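Local coordinates for PUM-HD domain-containing protein (Caenorhabditis elegans, PDB 7CGF) that binds RNA through its Pumilio homology domain, captured here with a PBE-RNA, and probably recognises the 3' untranslated regions of mRNAs, at residues A[13-19]-A[39-45]; A[225-231]-A[263-269]; A[257-261]-A[299-303]. The protein carries 2 engineered substitutions. One frame throughout, in Å; residues are numbered along the deposited sequence.

Contact 1: residues A[13-19]-A[39-45]; sequences DLLTRYR and KFAKDQV. With nucleotides of chain B.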
# COMPACT_ATOMS: atom_id res chain seq x y z
N ASP A 13 34.32 1.74 -29.73
CA ASP A 13 34.57 1.86 -28.31
C ASP A 13 34.34 0.52 -27.62
O ASP A 13 33.93 -0.47 -28.23
CB ASP A 13 33.71 2.98 -27.71
CG ASP A 13 32.23 2.62 -27.65
OD1 ASP A 13 31.79 1.70 -28.36
OD2 ASP A 13 31.49 3.28 -26.88
N LEU A 14 34.63 0.49 -26.31
CA LEU A 14 34.56 -0.76 -25.56
C LEU A 14 33.16 -1.37 -25.60
O LEU A 14 33.01 -2.59 -25.76
CB LEU A 14 34.98 -0.50 -24.11
CG LEU A 14 35.03 -1.70 -23.18
CD1 LEU A 14 36.05 -2.70 -23.69
CD2 LEU A 14 35.36 -1.25 -21.77
N LEU A 15 32.12 -0.55 -25.46
CA LEU A 15 30.77 -1.09 -25.38
C LEU A 15 30.36 -1.77 -26.68
O LEU A 15 29.81 -2.87 -26.67
CB LEU A 15 29.77 0.02 -25.01
CG LEU A 15 28.32 -0.44 -25.01
CD1 LEU A 15 28.09 -1.50 -23.93
CD2 LEU A 15 27.40 0.76 -24.82
N THR A 16 30.62 -1.12 -27.83
CA THR A 16 30.25 -1.75 -29.10
C THR A 16 31.07 -3.01 -29.34
O THR A 16 30.53 -4.02 -29.82
CB THR A 16 30.42 -0.76 -30.25
OG1 THR A 16 31.80 -0.38 -30.36
CG2 THR A 16 29.61 0.48 -29.98
N ARG A 17 32.35 -2.98 -28.99
CA ARG A 17 33.17 -4.18 -29.05
C ARG A 17 32.59 -5.29 -28.18
O ARG A 17 32.44 -6.43 -28.62
CB ARG A 17 34.61 -3.85 -28.63
CG ARG A 17 35.42 -3.07 -29.68
CD ARG A 17 36.54 -2.26 -29.03
NE ARG A 17 37.32 -3.05 -28.09
CZ ARG A 17 37.99 -2.54 -27.06
NH1 ARG A 17 37.98 -1.23 -26.84
NH2 ARG A 17 38.68 -3.33 -26.25
N TYR A 18 32.22 -4.95 -26.94
CA TYR A 18 31.71 -5.97 -26.02
C TYR A 18 30.35 -6.50 -26.47
O TYR A 18 30.08 -7.70 -26.35
CB TYR A 18 31.63 -5.41 -24.60
CG TYR A 18 30.94 -6.34 -23.62
CD1 TYR A 18 31.61 -7.43 -23.09
CD2 TYR A 18 29.62 -6.13 -23.24
CE1 TYR A 18 30.99 -8.29 -22.21
CE2 TYR A 18 28.99 -6.98 -22.36
CZ TYR A 18 29.67 -8.06 -21.84
OH TYR A 18 29.05 -8.91 -20.97
N ARG A 19 29.49 -5.62 -26.98
CA ARG A 19 28.16 -6.05 -27.40
C ARG A 19 28.22 -7.01 -28.58
O ARG A 19 27.35 -7.88 -28.72
CB ARG A 19 27.30 -4.83 -27.75
CG ARG A 19 26.89 -3.99 -26.56
CD ARG A 19 26.16 -2.73 -27.01
NE ARG A 19 25.15 -3.06 -28.01
CZ ARG A 19 23.91 -3.45 -27.73
NH1 ARG A 19 23.51 -3.56 -26.47
NH2 ARG A 19 23.07 -3.74 -28.71
N LYS A 39 28.02 5.16 -20.73
CA LYS A 39 27.49 4.45 -21.89
C LYS A 39 27.08 3.03 -21.53
O LYS A 39 26.00 2.57 -21.94
CB LYS A 39 28.53 4.45 -23.03
CG LYS A 39 28.61 5.75 -23.81
CD LYS A 39 29.71 5.64 -24.87
CE LYS A 39 30.19 7.01 -25.37
NZ LYS A 39 29.14 7.73 -26.14
N PHE A 40 27.90 2.33 -20.74
CA PHE A 40 27.55 0.97 -20.34
C PHE A 40 26.25 0.95 -19.55
O PHE A 40 25.37 0.12 -19.81
CB PHE A 40 28.69 0.36 -19.52
CG PHE A 40 29.62 -0.52 -20.31
CD1 PHE A 40 30.66 0.03 -21.04
CD2 PHE A 40 29.46 -1.89 -20.30
CE1 PHE A 40 31.52 -0.79 -21.76
CE2 PHE A 40 30.31 -2.72 -21.03
CZ PHE A 40 31.34 -2.16 -21.76
N ALA A 41 26.11 1.86 -18.58
CA ALA A 41 24.99 1.79 -17.65
C ALA A 41 23.67 2.13 -18.32
O ALA A 41 22.61 1.64 -17.88
CB ALA A 41 25.22 2.71 -16.45
N LYS A 42 23.69 2.92 -19.40
CA LYS A 42 22.47 3.26 -20.13
C LYS A 42 22.14 2.27 -21.23
O LYS A 42 21.15 2.47 -21.95
CB LYS A 42 22.58 4.67 -20.72
CG LYS A 42 22.75 5.71 -19.65
CD LYS A 42 22.85 7.13 -20.20
CE LYS A 42 21.55 7.58 -20.83
NZ LYS A 42 21.70 8.96 -21.38
N ASP A 43 22.94 1.22 -21.39
CA ASP A 43 22.75 0.19 -22.40
C ASP A 43 22.19 -1.07 -21.75
O ASP A 43 22.57 -1.41 -20.63
CB ASP A 43 24.09 -0.13 -23.07
CG ASP A 43 23.96 -1.13 -24.18
OD1 ASP A 43 23.59 -0.70 -25.31
OD2 ASP A 43 24.23 -2.32 -23.94
N GLN A 44 21.27 -1.74 -22.45
CA GLN A 44 20.61 -2.92 -21.90
C GLN A 44 21.64 -4.01 -21.58
O GLN A 44 21.64 -4.58 -20.48
CB GLN A 44 19.56 -3.42 -22.90
CG GLN A 44 18.98 -4.80 -22.65
CD GLN A 44 18.01 -4.78 -21.52
OE1 GLN A 44 16.79 -4.84 -21.73
NE2 GLN A 44 18.53 -4.68 -20.31
N VAL A 45 22.55 -4.26 -22.51
CA VAL A 45 23.58 -5.27 -22.32
C VAL A 45 24.62 -4.80 -21.30
O VAL A 45 25.03 -5.56 -20.42
CB VAL A 45 24.25 -5.62 -23.65
CG1 VAL A 45 25.44 -6.54 -23.41
CG2 VAL A 45 23.25 -6.26 -24.58
P A B 8 9.48 -3.63 -17.55
OP1 A B 8 8.65 -3.66 -18.79
OP2 A B 8 9.44 -4.68 -16.48
O5' A B 8 10.99 -3.57 -18.00
C5' A B 8 11.42 -2.72 -19.05
C4' A B 8 12.69 -3.24 -19.66
O4' A B 8 13.74 -3.24 -18.64
C3' A B 8 12.61 -4.67 -20.19
O3' A B 8 13.44 -4.77 -21.34
C2' A B 8 13.23 -5.47 -19.06
O2' A B 8 13.74 -6.74 -19.45
C1' A B 8 14.34 -4.52 -18.61
N9 A B 8 14.88 -4.77 -17.27
C8 A B 8 14.17 -5.09 -16.14
N7 A B 8 14.94 -5.27 -15.09
C5 A B 8 16.23 -5.02 -15.56
C6 A B 8 17.50 -5.04 -14.95
N6 A B 8 17.73 -5.31 -13.66
N1 A B 8 18.57 -4.75 -15.73
C2 A B 8 18.39 -4.48 -17.02
N3 A B 8 17.25 -4.43 -17.69
C4 A B 8 16.20 -4.71 -16.90
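At the N-terminal end of the Pumilio homology domain, Leu15 of helix 14-20 covers Phe40 of helix 37-41. Leu15 CD1 stands 3.8 Å from the centroid of the Phe40 ring and 7° off its normal, a CH-pi contact centred on one face. Leu15 CG lies anti to its own backbone N (chi1 176°), which carries CD1 over the ring while CD2 packs 3.8 Å from Asp43 CB. Leu14 CD2 reaches Phe40 CE1 at 3.9 Å, and Tyr18 CE2 rests 3.7 Å from Val45 CG1; the Tyr18 ring also meets Phe49. Toward solvent, a salt bridge joins Arg19 NH1 to the syn lone pair of Asp43 OD2 at 2.9 Å. The guanidinium and carboxylate planes stand 82° apart, and NH1 alone of the guanidinium nitrogens bonds the carboxylate. Asp43 OD2 also caps the helix starting at Gln44, accepting from Gly46 N and, weakly, from Val45 N. Beside this cap Gln44 touches the RNA, its NE2 donating to A8 N3 of chain B at 2.9 Å. Helix 14-20 thus packs on the outer end of the first predicted Pumilio repeat, consistent with the end caps of PUF domains.

Contact 2: residues A[225-231]-A[263-269]; sequences ANNQYGN and HKYSSNV. With nucleotides of chain B.
Tyr265 is pressed flat against the backbone of Gln228 where two successive predicted Pumilio repeats meet on the RNA-binding surface. Gln228 CA sits 3.5 Å from the centroid of the Tyr265 ring and 3° off its normal, a CH-pi contact, and Gln228 CB comes to 3.4 Å from Tyr265 CZ. Lys264 CD covers the opposite face toward its rim, so the ring is sandwiched. Asn226 OD1 fills the other tight spot: Ser266 N donates to it at 2.9 Å, in the carbonyl plane and on a lone pair, and Tyr265 N adds a weak bond. The Asn226 carboxamide thereby ties the end of one repeat's short helix to the backbone NH groups of Tyr265 and Ser266. Ser266 OG is itself held by Phe260 O. Deeper in, Val269 CG2 lies 4.2 Å from Ala225 CB, and both side chains rest on Val234.

The outer side is looser. The exposed Gln228 chain, extended beyond CG, leads away from 263-269 with CG over the rim of the Tyr229 ring. The Asn226 amide stands 80° to the His263 ring, with Asn226 ND2 at 4.0 Å from His263 CD2; His263 ND1 is hydrogen-bonded to Glu259 O.

On the nucleic-acid side, Asn231 ND2 donates to Asn227 O, which lies in the amide plane (N-H...O 170°), and also to U3 O2 of chain B. Asn231 OD1 accepts from U3 N3 of chain B at 2.9 Å. Ser267 OG donates to Lys264 O and takes a bond from G2 N2 of chain B at 2.9 Å, while Lys264 NZ binds the 2'-hydroxyl of that G2. The same loop-to-helix junctions that join neighbouring repeats therefore present the base-reading groups: Asn231 matches the uracil edge with one acceptor and one donor, and its bond to Asn227 O fixes which way the amide faces.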
# COMPACT_ATOMS: atom_id res chain seq x y z
N ALA A 225 -16.49 5.37 3.23
CA ALA A 225 -16.75 3.94 3.31
C ALA A 225 -17.31 3.36 2.02
O ALA A 225 -17.06 2.19 1.72
CB ALA A 225 -17.73 3.65 4.45
N ASN A 226 -18.06 4.14 1.23
CA ASN A 226 -18.54 3.62 -0.04
C ASN A 226 -17.74 4.11 -1.24
O ASN A 226 -18.21 4.01 -2.38
CB ASN A 226 -20.03 3.92 -0.24
CG ASN A 226 -20.61 3.08 -1.35
OD1 ASN A 226 -20.31 1.89 -1.45
ND2 ASN A 226 -21.38 3.71 -2.25
N ASN A 227 -16.54 4.65 -1.01
CA ASN A 227 -15.69 5.05 -2.13
C ASN A 227 -14.84 3.87 -2.61
O ASN A 227 -14.47 2.98 -1.83
CB ASN A 227 -14.83 6.24 -1.71
CG ASN A 227 -13.90 6.68 -2.81
OD1 ASN A 227 -12.73 6.31 -2.82
ND2 ASN A 227 -14.42 7.48 -3.76
N GLN A 228 -14.56 3.85 -3.92
CA GLN A 228 -13.84 2.72 -4.50
C GLN A 228 -12.46 2.54 -3.88
O GLN A 228 -11.95 1.42 -3.83
CB GLN A 228 -13.71 2.90 -6.03
CG GLN A 228 -12.92 4.12 -6.40
CD GLN A 228 -12.71 4.28 -7.90
OE1 GLN A 228 -12.50 3.31 -8.63
NE2 GLN A 228 -12.74 5.53 -8.36
N TYR A 229 -11.86 3.62 -3.37
CA TYR A 229 -10.60 3.54 -2.64
C TYR A 229 -10.79 3.72 -1.14
O TYR A 229 -10.14 3.03 -0.35
CB TYR A 229 -9.62 4.61 -3.14
CG TYR A 229 -9.40 4.50 -4.63
CD1 TYR A 229 -8.86 3.35 -5.17
CD2 TYR A 229 -9.76 5.53 -5.47
CE1 TYR A 229 -8.66 3.24 -6.54
CE2 TYR A 229 -9.57 5.43 -6.84
CZ TYR A 229 -9.03 4.28 -7.36
OH TYR A 229 -8.83 4.15 -8.71
N GLY A 230 -11.71 4.60 -0.76
CA GLY A 230 -11.90 4.90 0.65
C GLY A 230 -12.36 3.70 1.45
O GLY A 230 -12.09 3.62 2.65
N ASN A 231 -13.04 2.75 0.81
CA ASN A 231 -13.51 1.61 1.59
C ASN A 231 -12.34 0.81 2.15
O ASN A 231 -12.44 0.26 3.26
CB ASN A 231 -14.46 0.72 0.76
CG ASN A 231 -13.73 -0.23 -0.16
OD1 ASN A 231 -13.41 -1.36 0.22
ND2 ASN A 231 -13.48 0.22 -1.38
N HIS A 263 -24.64 -1.40 -1.02
CA HIS A 263 -23.82 -0.59 -1.90
C HIS A 263 -22.49 -1.30 -2.14
O HIS A 263 -22.01 -2.07 -1.29
CB HIS A 263 -23.62 0.82 -1.35
CG HIS A 263 -24.85 1.67 -1.45
ND1 HIS A 263 -25.91 1.57 -0.58
CD2 HIS A 263 -25.20 2.62 -2.36
CE1 HIS A 263 -26.85 2.43 -0.92
NE2 HIS A 263 -26.45 3.07 -2.01
N LYS A 264 -21.91 -1.06 -3.33
CA LYS A 264 -20.84 -1.91 -3.84
C LYS A 264 -19.64 -1.94 -2.91
O LYS A 264 -19.16 -3.01 -2.53
CB LYS A 264 -20.41 -1.43 -5.22
CG LYS A 264 -19.33 -2.25 -5.84
CD LYS A 264 -18.95 -1.61 -7.19
CE LYS A 264 -17.74 -2.28 -7.87
NZ LYS A 264 -17.96 -3.67 -8.36
N TYR A 265 -19.13 -0.76 -2.57
CA TYR A 265 -17.89 -0.69 -1.81
C TYR A 265 -18.11 -0.79 -0.31
O TYR A 265 -17.35 -1.49 0.37
CB TYR A 265 -17.18 0.61 -2.18
CG TYR A 265 -16.82 0.60 -3.64
CD1 TYR A 265 -15.91 -0.32 -4.13
CD2 TYR A 265 -17.42 1.49 -4.52
CE1 TYR A 265 -15.57 -0.34 -5.47
CE2 TYR A 265 -17.09 1.47 -5.86
CZ TYR A 265 -16.17 0.54 -6.32
OH TYR A 265 -15.82 0.51 -7.65
N SER A 266 -19.16 -0.16 0.21
CA SER A 266 -19.40 -0.24 1.65
C SER A 266 -19.77 -1.64 2.12
O SER A 266 -19.59 -1.94 3.30
CB SER A 266 -20.48 0.77 2.08
OG SER A 266 -21.74 0.54 1.45
N SER A 267 -20.30 -2.50 1.24
CA SER A 267 -20.56 -3.88 1.64
C SER A 267 -19.30 -4.55 2.18
O SER A 267 -19.38 -5.35 3.12
CB SER A 267 -21.15 -4.68 0.46
OG SER A 267 -20.23 -4.79 -0.62
N ASN A 268 -18.13 -4.21 1.64
CA ASN A 268 -16.89 -4.81 2.13
C ASN A 268 -16.56 -4.34 3.53
O ASN A 268 -15.89 -5.06 4.28
CB ASN A 268 -15.72 -4.46 1.19
CG ASN A 268 -15.96 -4.93 -0.24
OD1 ASN A 268 -16.22 -4.11 -1.15
ND2 ASN A 268 -15.91 -6.23 -0.44
N VAL A 269 -16.98 -3.13 3.88
CA VAL A 269 -16.73 -2.61 5.23
C VAL A 269 -17.46 -3.46 6.27
O VAL A 269 -16.90 -3.79 7.32
CB VAL A 269 -17.12 -1.13 5.29
CG1 VAL A 269 -17.11 -0.59 6.74
CG2 VAL A 269 -16.19 -0.31 4.40
P U B 3 -16.10 -6.86 -9.18
OP1 U B 3 -15.89 -5.75 -10.14
OP2 U B 3 -15.61 -8.22 -9.49
O5' U B 3 -15.46 -6.54 -7.76
C5' U B 3 -14.06 -6.49 -7.57
C4' U B 3 -13.67 -5.11 -7.13
O4' U B 3 -14.26 -4.83 -5.84
C3' U B 3 -12.19 -4.86 -6.92
O3' U B 3 -11.54 -4.59 -8.15
C2' U B 3 -12.18 -3.65 -5.98
O2' U B 3 -12.35 -2.46 -6.73
C1' U B 3 -13.46 -3.87 -5.16
N1 U B 3 -13.21 -4.29 -3.77
C2 U B 3 -13.16 -3.22 -2.88
O2 U B 3 -13.31 -2.08 -3.28
N3 U B 3 -12.95 -3.55 -1.57
C4 U B 3 -12.75 -4.82 -1.07
O4 U B 3 -12.56 -4.98 0.13
C5 U B 3 -12.81 -5.87 -2.04
C6 U B 3 -13.02 -5.58 -3.34
P G B 2 -19.16 -11.56 -9.84
OP1 G B 2 -18.44 -11.11 -11.06
OP2 G B 2 -18.63 -12.71 -9.10
O5' G B 2 -19.17 -10.29 -8.87
C5' G B 2 -19.90 -9.12 -9.20
C4' G B 2 -19.67 -8.04 -8.19
O4' G B 2 -20.20 -8.45 -6.90
C3' G B 2 -18.22 -7.71 -7.90
O3' G B 2 -17.67 -6.86 -8.88
C2' G B 2 -18.29 -7.11 -6.49
O2' G B 2 -18.74 -5.76 -6.53
C1' G B 2 -19.40 -7.95 -5.86
N9 G B 2 -18.85 -9.08 -5.07
C8 G B 2 -18.34 -10.28 -5.50
N7 G B 2 -17.92 -11.05 -4.52
C5 G B 2 -18.15 -10.29 -3.37
C6 G B 2 -17.91 -10.58 -2.01
O6 G B 2 -17.42 -11.60 -1.50
N1 G B 2 -18.32 -9.53 -1.18
C2 G B 2 -18.89 -8.37 -1.62
N2 G B 2 -19.20 -7.47 -0.67
N3 G B 2 -19.11 -8.08 -2.90
C4 G B 2 -18.72 -9.09 -3.71
P A B 4 -10.03 -5.06 -8.42
OP1 A B 4 -9.88 -5.07 -9.90
OP2 A B 4 -9.69 -6.26 -7.63
O5' A B 4 -9.16 -3.85 -7.88
C5' A B 4 -9.06 -2.67 -8.66
C4' A B 4 -8.38 -1.56 -7.92
O4' A B 4 -8.76 -1.56 -6.52
C3' A B 4 -6.86 -1.57 -7.86
O3' A B 4 -6.24 -1.20 -9.07
C2' A B 4 -6.60 -0.59 -6.73
O2' A B 4 -6.75 0.74 -7.20
C1' A B 4 -7.76 -0.89 -5.78
N9 A B 4 -7.34 -1.67 -4.60
C8 A B 4 -7.15 -2.99 -4.30
N7 A B 4 -6.73 -3.17 -3.06
C5 A B 4 -6.61 -1.88 -2.54
C6 A B 4 -6.23 -1.30 -1.31
N6 A B 4 -5.82 -1.96 -0.22
N1 A B 4 -6.27 0.04 -1.21
C2 A B 4 -6.65 0.78 -2.22
N3 A B 4 -7.03 0.37 -3.43
C4 A B 4 -6.98 -0.97 -3.50

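Contact 3: residues A[257-261]-A[299-303]; sequences LFEFA and IVVQM
Met303 N donates to Ile299 O at 2.8 Å, the helical bond that sets Ile299 and Met303 one turn apart, Ile299 directed at helix 257-261 and Met303 swinging its end toward it. From that turn Ile299 CG2 reaches Leu257 CD2 at 4.1 Å, and Met303 SD lies 3.9 Å from the same methyl, so Leu257 CD2 packs against both. The Met303 chain bends at its last torsion (chi3 65°), and this brings CE to 3.7 Å from Ala261 CB. The two short helical segments run nearly parallel, 17° between their directions with axes 10.4 Å apart, as expected where equivalent helices of successive predicted repeats stack side by side in an alpha-solenoid such as a PUF domain. Outside the two segments, Met303 also touches Ala309 and Val312, and Leu257 touches Ala288 and Ala289. Toward the partly exposed edge, Phe258 points its ring across Gln302: Phe258 CE1 is 3.7 Å from Gln302 CB, while Ile299 CG2 lies near the plane of the ring at its edge. Gln302 OE1 stands 3.8 Å above one face of the Phe258 ring, displaced toward the rim, the amide and ring planes being 55° apart. Its other amide atom, Gln302 NE2, is hydrogen-bonded to Val297 O.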
# COMPACT_ATOMS: atom_id res chain seq x y z
N LEU A 257 -27.68 -0.68 8.47
CA LEU A 257 -27.14 -1.92 7.93
C LEU A 257 -27.57 -2.16 6.49
O LEU A 257 -26.75 -2.55 5.65
CB LEU A 257 -27.56 -3.11 8.81
CG LEU A 257 -27.04 -4.48 8.37
CD1 LEU A 257 -25.52 -4.55 8.44
CD2 LEU A 257 -27.66 -5.60 9.18
N PHE A 258 -28.85 -1.95 6.18
CA PHE A 258 -29.30 -2.22 4.82
C PHE A 258 -28.60 -1.31 3.82
O PHE A 258 -28.15 -1.77 2.76
CB PHE A 258 -30.81 -2.07 4.72
CG PHE A 258 -31.35 -2.46 3.39
CD1 PHE A 258 -31.42 -3.80 3.05
CD2 PHE A 258 -31.73 -1.51 2.47
CE1 PHE A 258 -31.90 -4.18 1.80
CE2 PHE A 258 -32.21 -1.89 1.23
CZ PHE A 258 -32.29 -3.23 0.90
N GLU A 259 -28.47 -0.02 4.14
CA GLU A 259 -27.82 0.89 3.21
C GLU A 259 -26.35 0.53 3.01
O GLU A 259 -25.87 0.50 1.87
CB GLU A 259 -27.96 2.33 3.70
CG GLU A 259 -29.36 2.90 3.48
CD GLU A 259 -29.84 2.73 2.05
OE1 GLU A 259 -29.16 3.24 1.13
OE2 GLU A 259 -30.89 2.07 1.85
N PHE A 260 -25.62 0.23 4.09
CA PHE A 260 -24.21 -0.12 3.94
C PHE A 260 -24.05 -1.42 3.16
O PHE A 260 -23.14 -1.54 2.32
CB PHE A 260 -23.54 -0.25 5.31
CG PHE A 260 -22.97 1.04 5.83
CD1 PHE A 260 -23.79 1.94 6.49
CD2 PHE A 260 -21.63 1.33 5.68
CE1 PHE A 260 -23.28 3.13 6.98
CE2 PHE A 260 -21.11 2.52 6.17
CZ PHE A 260 -21.94 3.43 6.80
N ALA A 261 -24.94 -2.38 3.38
CA ALA A 261 -24.76 -3.71 2.80
C ALA A 261 -25.11 -3.76 1.31
O ALA A 261 -24.59 -4.63 0.60
CB ALA A 261 -25.62 -4.72 3.55
N ILE A 299 -34.37 -7.61 7.84
CA ILE A 299 -33.30 -7.04 7.02
C ILE A 299 -32.46 -8.13 6.38
O ILE A 299 -32.07 -8.03 5.21
CB ILE A 299 -32.44 -6.08 7.87
CG1 ILE A 299 -33.28 -4.90 8.37
CG2 ILE A 299 -31.24 -5.58 7.09
CD1 ILE A 299 -33.66 -3.92 7.29
N VAL A 300 -32.16 -9.20 7.13
CA VAL A 300 -31.30 -10.26 6.61
C VAL A 300 -31.92 -10.92 5.38
O VAL A 300 -31.20 -11.33 4.46
CB VAL A 300 -30.97 -11.29 7.72
CG1 VAL A 300 -32.26 -11.93 8.30
CG2 VAL A 300 -30.00 -12.35 7.22
N VAL A 301 -33.25 -11.00 5.34
CA VAL A 301 -33.93 -11.57 4.18
C VAL A 301 -33.79 -10.64 2.98
O VAL A 301 -33.42 -11.08 1.88
CB VAL A 301 -35.41 -11.84 4.52
CG1 VAL A 301 -36.14 -12.37 3.30
CG2 VAL A 301 -35.50 -12.80 5.69
N GLN A 302 -34.08 -9.35 3.17
CA GLN A 302 -33.87 -8.36 2.11
C GLN A 302 -32.43 -8.38 1.61
O GLN A 302 -32.18 -8.28 0.41
CB GLN A 302 -34.23 -6.97 2.62
CG GLN A 302 -35.62 -6.85 3.22
CD GLN A 302 -35.90 -5.48 3.80
OE1 GLN A 302 -35.45 -4.47 3.26
NE2 GLN A 302 -36.62 -5.44 4.91
N MET A 303 -31.48 -8.52 2.54
CA MET A 303 -30.07 -8.54 2.16
C MET A 303 -29.75 -9.73 1.26
O MET A 303 -28.95 -9.60 0.32
CB MET A 303 -29.21 -8.57 3.43
CG MET A 303 -29.17 -7.23 4.15
SD MET A 303 -28.36 -7.38 5.77
CE MET A 303 -26.69 -7.81 5.29

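From the N terminus, contact 1 comes first, closing a short, mostly non-helical loop of 19 residues and tying helix 14-20 to the first predicted repeat. It is complete well before the other two begin and lies on the opposite side of the chain's centre, its centre about 51 Å from that of contact 2 and 64 Å from that of contact 3. Contacts 2 and 3 cross: 225-231 opens contact 2, 257-261 opens contact 3, 263-269 closes contact 2, and 299-303 closes contact 3. Together they join three consecutive predicted repeats. Their centres are about 15 Å apart, and they touch directly, Ala225 CB packing 4.0 Å from Phe260 CE2.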